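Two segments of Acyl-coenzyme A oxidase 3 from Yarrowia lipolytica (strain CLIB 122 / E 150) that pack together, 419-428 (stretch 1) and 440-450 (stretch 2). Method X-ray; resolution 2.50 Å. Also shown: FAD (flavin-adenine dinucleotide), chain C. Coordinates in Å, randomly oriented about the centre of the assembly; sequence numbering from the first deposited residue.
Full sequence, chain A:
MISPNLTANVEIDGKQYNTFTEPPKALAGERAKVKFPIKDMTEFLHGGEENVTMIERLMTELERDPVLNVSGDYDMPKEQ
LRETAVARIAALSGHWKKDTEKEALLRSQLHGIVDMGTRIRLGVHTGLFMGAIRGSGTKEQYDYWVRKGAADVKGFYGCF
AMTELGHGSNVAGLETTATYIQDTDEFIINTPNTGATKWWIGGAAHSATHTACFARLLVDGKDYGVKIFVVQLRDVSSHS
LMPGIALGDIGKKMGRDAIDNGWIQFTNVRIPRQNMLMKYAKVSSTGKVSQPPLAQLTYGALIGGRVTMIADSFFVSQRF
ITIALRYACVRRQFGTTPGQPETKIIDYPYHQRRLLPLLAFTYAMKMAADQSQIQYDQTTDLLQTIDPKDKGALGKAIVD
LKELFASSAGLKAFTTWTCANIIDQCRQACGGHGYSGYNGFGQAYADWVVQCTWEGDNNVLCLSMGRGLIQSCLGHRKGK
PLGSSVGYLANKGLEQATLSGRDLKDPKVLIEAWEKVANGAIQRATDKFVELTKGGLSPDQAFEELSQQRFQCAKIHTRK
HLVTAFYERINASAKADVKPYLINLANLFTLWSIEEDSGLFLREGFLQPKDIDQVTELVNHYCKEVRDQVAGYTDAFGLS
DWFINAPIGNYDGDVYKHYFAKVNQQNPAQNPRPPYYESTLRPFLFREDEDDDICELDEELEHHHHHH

Stretch 1 (419-428) CANIIDQCRQ
Stretch 2 (440-450) GFGQAYADWVV

Two antiparallel helices meet here without a single hydrogen bond between them. Stretch 1 is helical throughout, continuing a helix begun earlier in the chain; in stretch 2, Gly440 takes the N-cap position at phi/psi 85/-23, a positive phi that favours glycine, and the helix starts at Phe441. The helical residues stay near -60/-45, held by i to i+4 bonds such as Arg427 N to Ile423 O (3.0 Å) and Trp448 N to Ala444 O (2.8 Å). The axes approach to 9.5 Å with a signed crossing angle of -164°. The register is set by three CA-CA pairs: Ala420 with Val449 at 6.4 Å, Ile423 with Tyr445 at 6.2 Å, and Arg427 with Phe441 at 5.8 Å. Together the stretches bury 537 Å².

The apolar centre is a knob into a hole. Ile423 (chi1 m, chi2 t) points toward stretch 2 and sits among Phe441, Ala444, Tyr445 and Trp448. Its CG2 lies 3.8 Å from Tyr445 CB and 4.4 Å from Ala444 CB, while its CD1 reaches Trp448 CB at 3.7 Å. One turn earlier, Ala420 brings only a methyl to the larger groups opposite: its CB is 3.9 Å from Trp448 CD1, 4.1 Å from Tyr445 CE1 and 4.3 Å from Val449 CG2.

Aromatic rings cover the rest of the interface. Phe441 (chi1 m, chi2 -76°) lays a face against the backbone of stretch 1: Arg427 CA stands 3.5 Å from the ring centroid, 13° off the normal, a CH-pi contact, and Arg427 CB is 3.4 Å from Phe441 CG. Cys426 CB adds a contact of 3.7 Å to Phe441 CE1. At the other end, Cys419 (t) places SG over the six-membered ring of Trp448 (chi1 t, chi2 -100°), 3.6 Å from its centroid and 19° off the normal, so the polarizable sulfur meets the pi cloud. Tyr445 (chi1 t, chi2 82°) leaves sideways, but its end comes nearer; Ala420 O lies at the ring edge, 3.5 Å from Tyr445 CE1, and Asp424 OD1 lies over one face.

Charge is paired within stretch 1. Arg427 (t, t, p, chi4 62°) leads its end away from stretch 2 and folds back one turn, where its NH1 forms a salt bridge with OD1 of Asp424 (chi1 t, chi2 70°) at 3.1 Å. The design rule is that apolar and aromatic surfaces join the helices, while the guanidinium finds its carboxylate on its own helix.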

ATOM      1  N   CYS A 419       4.630  -6.846  -6.531  1.00 29.67           N
ATOM      2  CA  CYS A 419       3.315  -6.767  -7.115  1.00 30.90           C
ATOM      3  C   CYS A 419       2.444  -5.745  -6.352  1.00 32.89           C
ATOM      4  O   CYS A 419       1.743  -4.946  -6.968  1.00 30.57           O
ATOM      5  CB  CYS A 419       2.622  -8.161  -7.219  1.00 31.16           C
ATOM      6  SG  CYS A 419       0.908  -8.101  -7.876  1.00 30.08           S
ATOM      7  N   ALA A 420       2.511  -5.779  -5.024  1.00 32.24           N
ATOM      8  CA  ALA A 420       1.823  -4.799  -4.193  1.00 32.02           C
ATOM      9  C   ALA A 420       2.277  -3.405  -4.539  1.00 32.35           C
ATOM     10  O   ALA A 420       1.461  -2.528  -4.725  1.00 31.63           O
ATOM     11  CB  ALA A 420       2.004  -5.097  -2.698  1.00 29.01           C
ATOM     12  N   ASN A 421       3.580  -3.198  -4.652  1.00 35.12           N
ATOM     13  CA  ASN A 421       4.079  -1.848  -4.894  1.00 36.61           C
ATOM     14  C   ASN A 421       3.613  -1.320  -6.254  1.00 36.12           C
ATOM     15  O   ASN A 421       3.438  -0.118  -6.413  1.00 32.67           O
ATOM     16  CB  ASN A 421       5.611  -1.813  -4.825  1.00 37.68           C
ATOM     17  CG  ASN A 421       6.145  -2.212  -3.469  1.00 39.95           C
ATOM     18  OD1 ASN A 421       5.473  -2.031  -2.456  1.00 41.40           O
ATOM     19  ND2 ASN A 421       7.366  -2.757  -3.445  1.00 37.21           N
ATOM     20  N   ILE A 422       3.493  -2.221  -7.231  1.00 35.76           N
ATOM     21  CA  ILE A 422       3.149  -1.863  -8.600  1.00 37.29           C
ATOM     22  C   ILE A 422       1.683  -1.448  -8.669  1.00 35.64           C
ATOM     23  O   ILE A 422       1.326  -0.426  -9.278  1.00 33.03           O
ATOM     24  CB  ILE A 422       3.397  -3.037  -9.589  1.00 40.20           C
ATOM     25  CG1 ILE A 422       4.906  -3.266  -9.804  1.00 36.21           C
ATOM     26  CG2 ILE A 422       2.701  -2.767 -10.938  1.00 42.11           C
ATOM     27  CD1 ILE A 422       5.232  -4.484 -10.657  1.00 33.46           C
ATOM     28  N   ILE A 423       0.835  -2.261  -8.055  1.00 36.11           N
ATOM     29  CA  ILE A 423      -0.573  -1.906  -7.924  1.00 36.42           C
ATOM     30  C   ILE A 423      -0.648  -0.495  -7.313  1.00 38.51           C
ATOM     31  O   ILE A 423      -1.314   0.391  -7.880  1.00 41.92           O
ATOM     32  CB  ILE A 423      -1.371  -2.906  -7.071  1.00 32.59           C
ATOM     33  CG1 ILE A 423      -1.426  -4.300  -7.736  1.00 30.65           C
ATOM     34  CG2 ILE A 423      -2.809  -2.425  -6.883  1.00 32.23           C
ATOM     35  CD1 ILE A 423      -1.779  -5.432  -6.768  1.00 28.82           C
ATOM     36  N   ASP A 424       0.082  -0.281  -6.219  1.00 33.64           N
ATOM     37  CA  ASP A 424       0.018   0.968  -5.515  1.00 34.29           C
ATOM     38  C   ASP A 424       0.554   2.123  -6.339  1.00 35.57           C
ATOM     39  O   ASP A 424      -0.069   3.162  -6.399  1.00 36.99           O
ATOM     40  CB  ASP A 424       0.781   0.905  -4.196  1.00 35.22           C
ATOM     41  CG  ASP A 424       0.438   2.070  -3.303  1.00 35.81           C
ATOM     42  OD1 ASP A 424      -0.684   2.081  -2.809  1.00 34.26           O
ATOM     43  OD2 ASP A 424       1.247   2.985  -3.125  1.00 37.73           O
ATOM     44  N   GLN A 425       1.720   1.934  -6.943  1.00 37.46           N
ATOM     45  CA  GLN A 425       2.354   2.938  -7.823  1.00 39.95           C
ATOM     46  C   GLN A 425       1.550   3.248  -9.065  1.00 35.54           C
ATOM     47  O   GLN A 425       1.429   4.400  -9.422  1.00 34.75           O
ATOM     48  CB  GLN A 425       3.735   2.453  -8.278  1.00 44.56           C
ATOM     49  CG  GLN A 425       4.821   2.624  -7.231  1.00 50.09           C
ATOM     50  CD  GLN A 425       5.244   4.062  -7.076  1.00 59.09           C
ATOM     51  OE1 GLN A 425       5.594   4.476  -5.986  1.00 61.40           O
ATOM     52  NE2 GLN A 425       5.225   4.839  -8.178  1.00 65.89           N
ATOM     53  N   CYS A 426       1.005   2.226  -9.693  1.00 34.62           N
ATOM     54  CA  CYS A 426       0.205   2.416 -10.877  1.00 36.46           C
ATOM     55  C   CYS A 426      -1.012   3.239 -10.536  1.00 39.02           C
ATOM     56  O   CYS A 426      -1.458   4.042 -11.331  1.00 40.08           O
ATOM     57  CB  CYS A 426      -0.167   1.089 -11.518  1.00 36.96           C
ATOM     58  SG  CYS A 426       1.170   0.374 -12.478  1.00 40.59           S
ATOM     59  N   ARG A 427      -1.553   3.036  -9.348  1.00 39.50           N
ATOM     60  CA  ARG A 427      -2.683   3.826  -8.933  1.00 39.16           C
ATOM     61  C   ARG A 427      -2.319   5.292  -8.808  1.00 37.18           C
ATOM     62  O   ARG A 427      -3.042   6.146  -9.272  1.00 38.04           O
ATOM     63  CB  ARG A 427      -3.259   3.302  -7.619  1.00 39.46           C
ATOM     64  CG  ARG A 427      -4.182   4.273  -6.905  1.00 36.04           C
ATOM     65  CD  ARG A 427      -4.612   3.781  -5.545  1.00 37.19           C
ATOM     66  NE  ARG A 427      -3.571   3.817  -4.530  1.00 37.73           N
ATOM     67  CZ  ARG A 427      -2.966   4.909  -4.099  1.00 42.79           C
ATOM     68  NH1 ARG A 427      -2.043   4.828  -3.175  1.00 52.11           N
ATOM     69  NH2 ARG A 427      -3.278   6.080  -4.585  1.00 54.70           N
ATOM     70  N   GLN A 428      -1.184   5.575  -8.201  1.00 33.98           N
ATOM     71  CA  GLN A 428      -0.775   6.949  -8.006  1.00 33.90           C
ATOM     72  C   GLN A 428      -0.526   7.619  -9.335  1.00 33.09           C
ATOM     73  O   GLN A 428      -0.864   8.765  -9.536  1.00 31.61           O
ATOM     74  CB  GLN A 428       0.446   7.025  -7.113  1.00 34.40           C
ATOM     75  CG  GLN A 428       0.095   7.041  -5.647  1.00 35.95           C
ATOM     76  CD  GLN A 428       1.278   6.779  -4.762  1.00 37.32           C
ATOM     77  OE1 GLN A 428       1.874   7.692  -4.224  1.00 38.91           O
ATOM     78  NE2 GLN A 428       1.621   5.531  -4.609  1.00 31.55           N
ATOM     79  N   GLY A 440     -10.065  -0.328 -10.388  1.00 31.79           N
ATOM     80  CA  GLY A 440      -9.592  -1.598  -9.857  1.00 31.21           C
ATOM     81  C   GLY A 440      -8.471  -1.562  -8.850  1.00 31.31           C
ATOM     82  O   GLY A 440      -8.317  -2.504  -8.065  1.00 35.75           O
ATOM     83  N   PHE A 441      -7.689  -0.492  -8.841  1.00 31.05           N
ATOM     84  CA  PHE A 441      -6.552  -0.389  -7.920  1.00 29.60           C
ATOM     85  C   PHE A 441      -6.897  -0.724  -6.461  1.00 29.08           C
ATOM     86  O   PHE A 441      -6.194  -1.495  -5.819  1.00 35.69           O
ATOM     87  CB  PHE A 441      -5.925   0.992  -7.990  1.00 31.80           C
ATOM     88  CG  PHE A 441      -5.456   1.392  -9.370  1.00 33.78           C
ATOM     89  CD1 PHE A 441      -4.291   0.863  -9.902  1.00 34.38           C
ATOM     90  CD2 PHE A 441      -6.169   2.324 -10.126  1.00 37.86           C
ATOM     91  CE1 PHE A 441      -3.868   1.217 -11.159  1.00 34.82           C
ATOM     92  CE2 PHE A 441      -5.735   2.702 -11.392  1.00 36.00           C
ATOM     93  CZ  PHE A 441      -4.581   2.147 -11.896  1.00 36.64           C
ATOM     94  N   GLY A 442      -7.978  -0.162  -5.939  1.00 32.65           N
ATOM     95  CA  GLY A 442      -8.348  -0.254  -4.507  1.00 26.88           C
ATOM     96  C   GLY A 442      -8.600  -1.690  -4.131  1.00 25.84           C
ATOM     97  O   GLY A 442      -7.949  -2.238  -3.206  1.00 25.95           O
ATOM     98  N   GLN A 443      -9.488  -2.324  -4.892  1.00 25.11           N
ATOM     99  CA  GLN A 443      -9.885  -3.701  -4.628  1.00 27.14           C
ATOM    100  C   GLN A 443      -8.719  -4.713  -4.886  1.00 29.18           C
ATOM    101  O   GLN A 443      -8.394  -5.605  -4.044  1.00 29.51           O
ATOM    102  CB  GLN A 443     -11.163  -4.109  -5.392  1.00 25.76           C
ATOM    103  CG  GLN A 443     -11.911  -5.262  -4.710  1.00 27.98           C
ATOM    104  CD  GLN A 443     -12.224  -5.043  -3.175  1.00 30.79           C
ATOM    105  OE1 GLN A 443     -11.557  -5.655  -2.313  1.00 35.65           O
ATOM    106  NE2 GLN A 443     -13.230  -4.230  -2.845  1.00 26.57           N
ATOM    107  N   ALA A 444      -8.058  -4.560  -6.017  1.00 28.02           N
ATOM    108  CA  ALA A 444      -6.885  -5.362  -6.272  1.00 28.24           C
ATOM    109  C   ALA A 444      -5.802  -5.239  -5.145  1.00 27.83           C
ATOM    110  O   ALA A 444      -5.246  -6.227  -4.718  1.00 27.31           O
ATOM    111  CB  ALA A 444      -6.335  -4.949  -7.597  1.00 29.98           C
ATOM    112  N   TYR A 445      -5.518  -4.041  -4.674  1.00 28.46           N
ATOM    113  CA  TYR A 445      -4.512  -3.901  -3.641  1.00 29.57           C
ATOM    114  C   TYR A 445      -4.890  -4.600  -2.331  1.00 31.03           C
ATOM    115  O   TYR A 445      -4.108  -5.310  -1.736  1.00 30.01           O
ATOM    116  CB  TYR A 445      -4.219  -2.427  -3.396  1.00 28.85           C
ATOM    117  CG  TYR A 445      -3.093  -2.222  -2.449  1.00 29.45           C
ATOM    118  CD1 TYR A 445      -1.787  -2.290  -2.875  1.00 31.48           C
ATOM    119  CD2 TYR A 445      -3.330  -2.005  -1.114  1.00 31.79           C
ATOM    120  CE1 TYR A 445      -0.748  -2.128  -1.997  1.00 30.12           C
ATOM    121  CE2 TYR A 445      -2.300  -1.846  -0.228  1.00 33.39           C
ATOM    122  CZ  TYR A 445      -1.011  -1.916  -0.679  1.00 37.21           C
ATOM    123  OH  TYR A 445       0.015  -1.760   0.202  1.00 42.06           O
ATOM    124  N   ALA A 446      -6.123  -4.406  -1.924  1.00 29.24           N
ATOM    125  CA  ALA A 446      -6.709  -5.053  -0.752  1.00 28.33           C
ATOM    126  C   ALA A 446      -6.744  -6.540  -0.897  1.00 27.69           C
ATOM    127  O   ALA A 446      -6.523  -7.241   0.063  1.00 31.44           O
ATOM    128  CB  ALA A 446      -8.134  -4.547  -0.536  1.00 30.74           C
ATOM    129  N   ASP A 447      -7.130  -7.036  -2.059  1.00 32.49           N
ATOM    130  CA  ASP A 447      -7.099  -8.467  -2.323  1.00 31.70           C
ATOM    131  C   ASP A 447      -5.700  -9.079  -2.404  1.00 31.95           C
ATOM    132  O   ASP A 447      -5.469 -10.168  -1.926  1.00 30.93           O
ATOM    133  CB  ASP A 447      -7.895  -8.809  -3.578  1.00 32.65           C
ATOM    134  CG  ASP A 447      -9.377  -8.614  -3.408  1.00 34.45           C
ATOM    135  OD1 ASP A 447      -9.840  -8.388  -2.294  1.00 36.67           O
ATOM    136  OD2 ASP A 447     -10.095  -8.680  -4.404  1.00 34.25           O
ATOM    137  N   TRP A 448      -4.779  -8.384  -3.051  1.00 32.99           N
ATOM    138  CA  TRP A 448      -3.436  -8.914  -3.260  1.00 33.30           C
ATOM    139  C   TRP A 448      -2.613  -9.134  -2.006  1.00 33.71           C
ATOM    140  O   TRP A 448      -1.870 -10.081  -1.906  1.00 36.68           O
ATOM    141  CB  TRP A 448      -2.632  -8.073  -4.253  1.00 31.32           C
ATOM    142  CG  TRP A 448      -1.249  -8.627  -4.451  1.00 30.49           C
ATOM    143  CD1 TRP A 448      -0.118  -8.183  -3.879  1.00 31.10           C
ATOM    144  CD2 TRP A 448      -0.895  -9.789  -5.187  1.00 27.71           C
ATOM    145  NE1 TRP A 448       0.930  -8.962  -4.236  1.00 31.89           N
ATOM    146  CE2 TRP A 448       0.479  -9.962  -5.047  1.00 27.83           C
ATOM    147  CE3 TRP A 448      -1.606 -10.683  -5.978  1.00 27.94           C
ATOM    148  CZ2 TRP A 448       1.161 -10.986  -5.669  1.00 26.56           C
ATOM    149  CZ3 TRP A 448      -0.929 -11.694  -6.591  1.00 28.42           C
ATOM    150  CH2 TRP A 448       0.433 -11.845  -6.432  1.00 26.69           C
ATOM    151  N   VAL A 449      -2.733  -8.219  -1.076  1.00 34.22           N
ATOM    152  CA  VAL A 449      -1.768  -7.997  -0.032  1.00 35.54           C
ATOM    153  C   VAL A 449      -1.557  -9.198   0.906  1.00 39.52           C
ATOM    154  O   VAL A 449      -0.492  -9.370   1.463  1.00 41.67           O
ATOM    155  CB  VAL A 449      -2.076  -6.652   0.650  1.00 36.07           C
ATOM    156  CG1 VAL A 449      -2.427  -6.767   2.110  1.00 38.66           C
ATOM    157  CG2 VAL A 449      -0.988  -5.646   0.375  1.00 40.56           C
ATOM    158  N   VAL A 450      -2.572 -10.025   1.063  1.00 36.11           N
ATOM    159  CA  VAL A 450      -2.473 -11.195   1.907  1.00 35.95           C
ATOM    160  C   VAL A 450      -1.403 -12.178   1.417  1.00 35.51           C
ATOM    161  O   VAL A 450      -0.876 -12.937   2.195  1.00 39.01           O
ATOM    162  CB  VAL A 450      -3.847 -11.876   2.104  1.00 39.11           C
ATOM    163  CG1 VAL A 450      -4.464 -12.272   0.780  1.00 39.40           C
ATOM    164  CG2 VAL A 450      -3.733 -13.060   3.033  1.00 36.52           C
TER
HETATM  165  PA  FAD C 801       3.033 -14.738  12.829  1.00 47.83           P
HETATM  166  O1A FAD C 801       2.760 -14.728  14.283  1.00 54.85           O
HETATM  167  O2A FAD C 801       3.761 -15.868  12.209  1.00 49.21           O
HETATM  168  O5B FAD C 801       3.894 -13.444  12.547  1.00 48.59           O
HETATM  169  C5B FAD C 801       3.379 -12.163  12.872  1.00 45.50           C
HETATM  170  C4B FAD C 801       4.407 -11.082  12.607  1.00 48.94           C
HETATM  171  O4B FAD C 801       5.568 -11.327  13.393  1.00 51.57           O
HETATM  172  C3B FAD C 801       4.843 -11.104  11.167  1.00 47.94           C
HETATM  173  O3B FAD C 801       5.019  -9.779  10.708  1.00 48.72           O
HETATM  174  C2B FAD C 801       6.196 -11.744  11.187  1.00 46.44           C
HETATM  175  O2B FAD C 801       7.024 -11.111  10.231  1.00 39.34           O
HETATM  176  C1B FAD C 801       6.713 -11.499  12.581  1.00 48.47           C
HETATM  177  N9A FAD C 801       7.522 -12.672  12.961  1.00 54.28           N
HETATM  178  C8A FAD C 801       7.082 -13.910  13.218  1.00 52.87           C
HETATM  179  N7A FAD C 801       8.109 -14.728  13.502  1.00 54.20           N
HETATM  180  C5A FAD C 801       9.228 -14.013  13.424  1.00 56.33           C
HETATM  181  C6A FAD C 801      10.665 -14.262  13.606  1.00 56.53           C
HETATM  182  N6A FAD C 801      11.125 -15.479  13.940  1.00 57.43           N
HETATM  183  N1A FAD C 801      11.502 -13.231  13.423  1.00 58.98           N
HETATM  184  C2A FAD C 801      11.062 -12.014  13.088  1.00 51.87           C
HETATM  185  N3A FAD C 801       9.779 -11.720  12.908  1.00 49.14           N
HETATM  186  C4A FAD C 801       8.837 -12.658  13.062  1.00 54.24           C
HETATM  187  N1  FAD C 801      -4.238 -20.585   7.317  1.00 37.54           N
HETATM  188  C2  FAD C 801      -4.700 -21.823   7.086  1.00 41.65           C
HETATM  189  O2  FAD C 801      -4.164 -22.776   7.645  1.00 46.95           O
HETATM  190  N3  FAD C 801      -5.711 -22.082   6.272  1.00 40.92           N
HETATM  191  C4  FAD C 801      -6.342 -21.127   5.627  1.00 35.56           C
HETATM  192  O4  FAD C 801      -7.278 -21.400   4.889  1.00 35.04           O
HETATM  193  C4X FAD C 801      -5.908 -19.744   5.821  1.00 36.09           C
HETATM  194  N5  FAD C 801      -6.514 -18.740   5.200  1.00 37.22           N
HETATM  195  C5X FAD C 801      -6.105 -17.487   5.406  1.00 39.43           C
HETATM  196  C6  FAD C 801      -6.768 -16.481   4.750  1.00 38.52           C
HETATM  197  C7  FAD C 801      -6.389 -15.180   4.929  1.00 36.92           C
HETATM  198  C7M FAD C 801      -7.131 -14.111   4.184  1.00 40.20           C
HETATM  199  C8  FAD C 801      -5.263 -14.865   5.832  1.00 36.53           C
HETATM  200  C8M FAD C 801      -4.824 -13.448   6.038  1.00 39.54           C
HETATM  201  C9  FAD C 801      -4.587 -15.873   6.487  1.00 40.45           C
HETATM  202  C9A FAD C 801      -4.971 -17.181   6.309  1.00 38.63           C
HETATM  203  N10 FAD C 801      -4.306 -18.226   6.961  1.00 36.97           N
HETATM  204  C10 FAD C 801      -4.783 -19.519   6.735  1.00 36.23           C
HETATM  205  C1' FAD C 801      -3.203 -17.982   7.889  1.00 41.05           C
HETATM  206  C2' FAD C 801      -1.867 -17.608   7.272  1.00 44.83           C
HETATM  207  O2' FAD C 801      -1.323 -18.771   6.670  1.00 44.32           O
HETATM  208  C3' FAD C 801      -0.952 -17.095   8.382  1.00 45.26           C
HETATM  209  O3' FAD C 801      -1.514 -15.874   8.828  1.00 45.31           O
HETATM  210  C4' FAD C 801       0.514 -16.818   8.048  1.00 44.77           C
HETATM  211  O4' FAD C 801       1.151 -17.918   7.413  1.00 50.84           O
HETATM  212  C5' FAD C 801       1.309 -16.580   9.310  1.00 42.79           C
HETATM  213  O5' FAD C 801       0.863 -15.401   9.940  1.00 50.92           O
HETATM  214  P   FAD C 801       0.585 -15.334  11.496  1.00 46.99           P
HETATM  215  O1P FAD C 801      -0.724 -14.668  11.665  1.00 51.38           O
HETATM  216  O2P FAD C 801       0.833 -16.675  12.078  1.00 47.91           O
HETATM  217  O3P FAD C 801       1.714 -14.346  12.007  1.00 50.53           O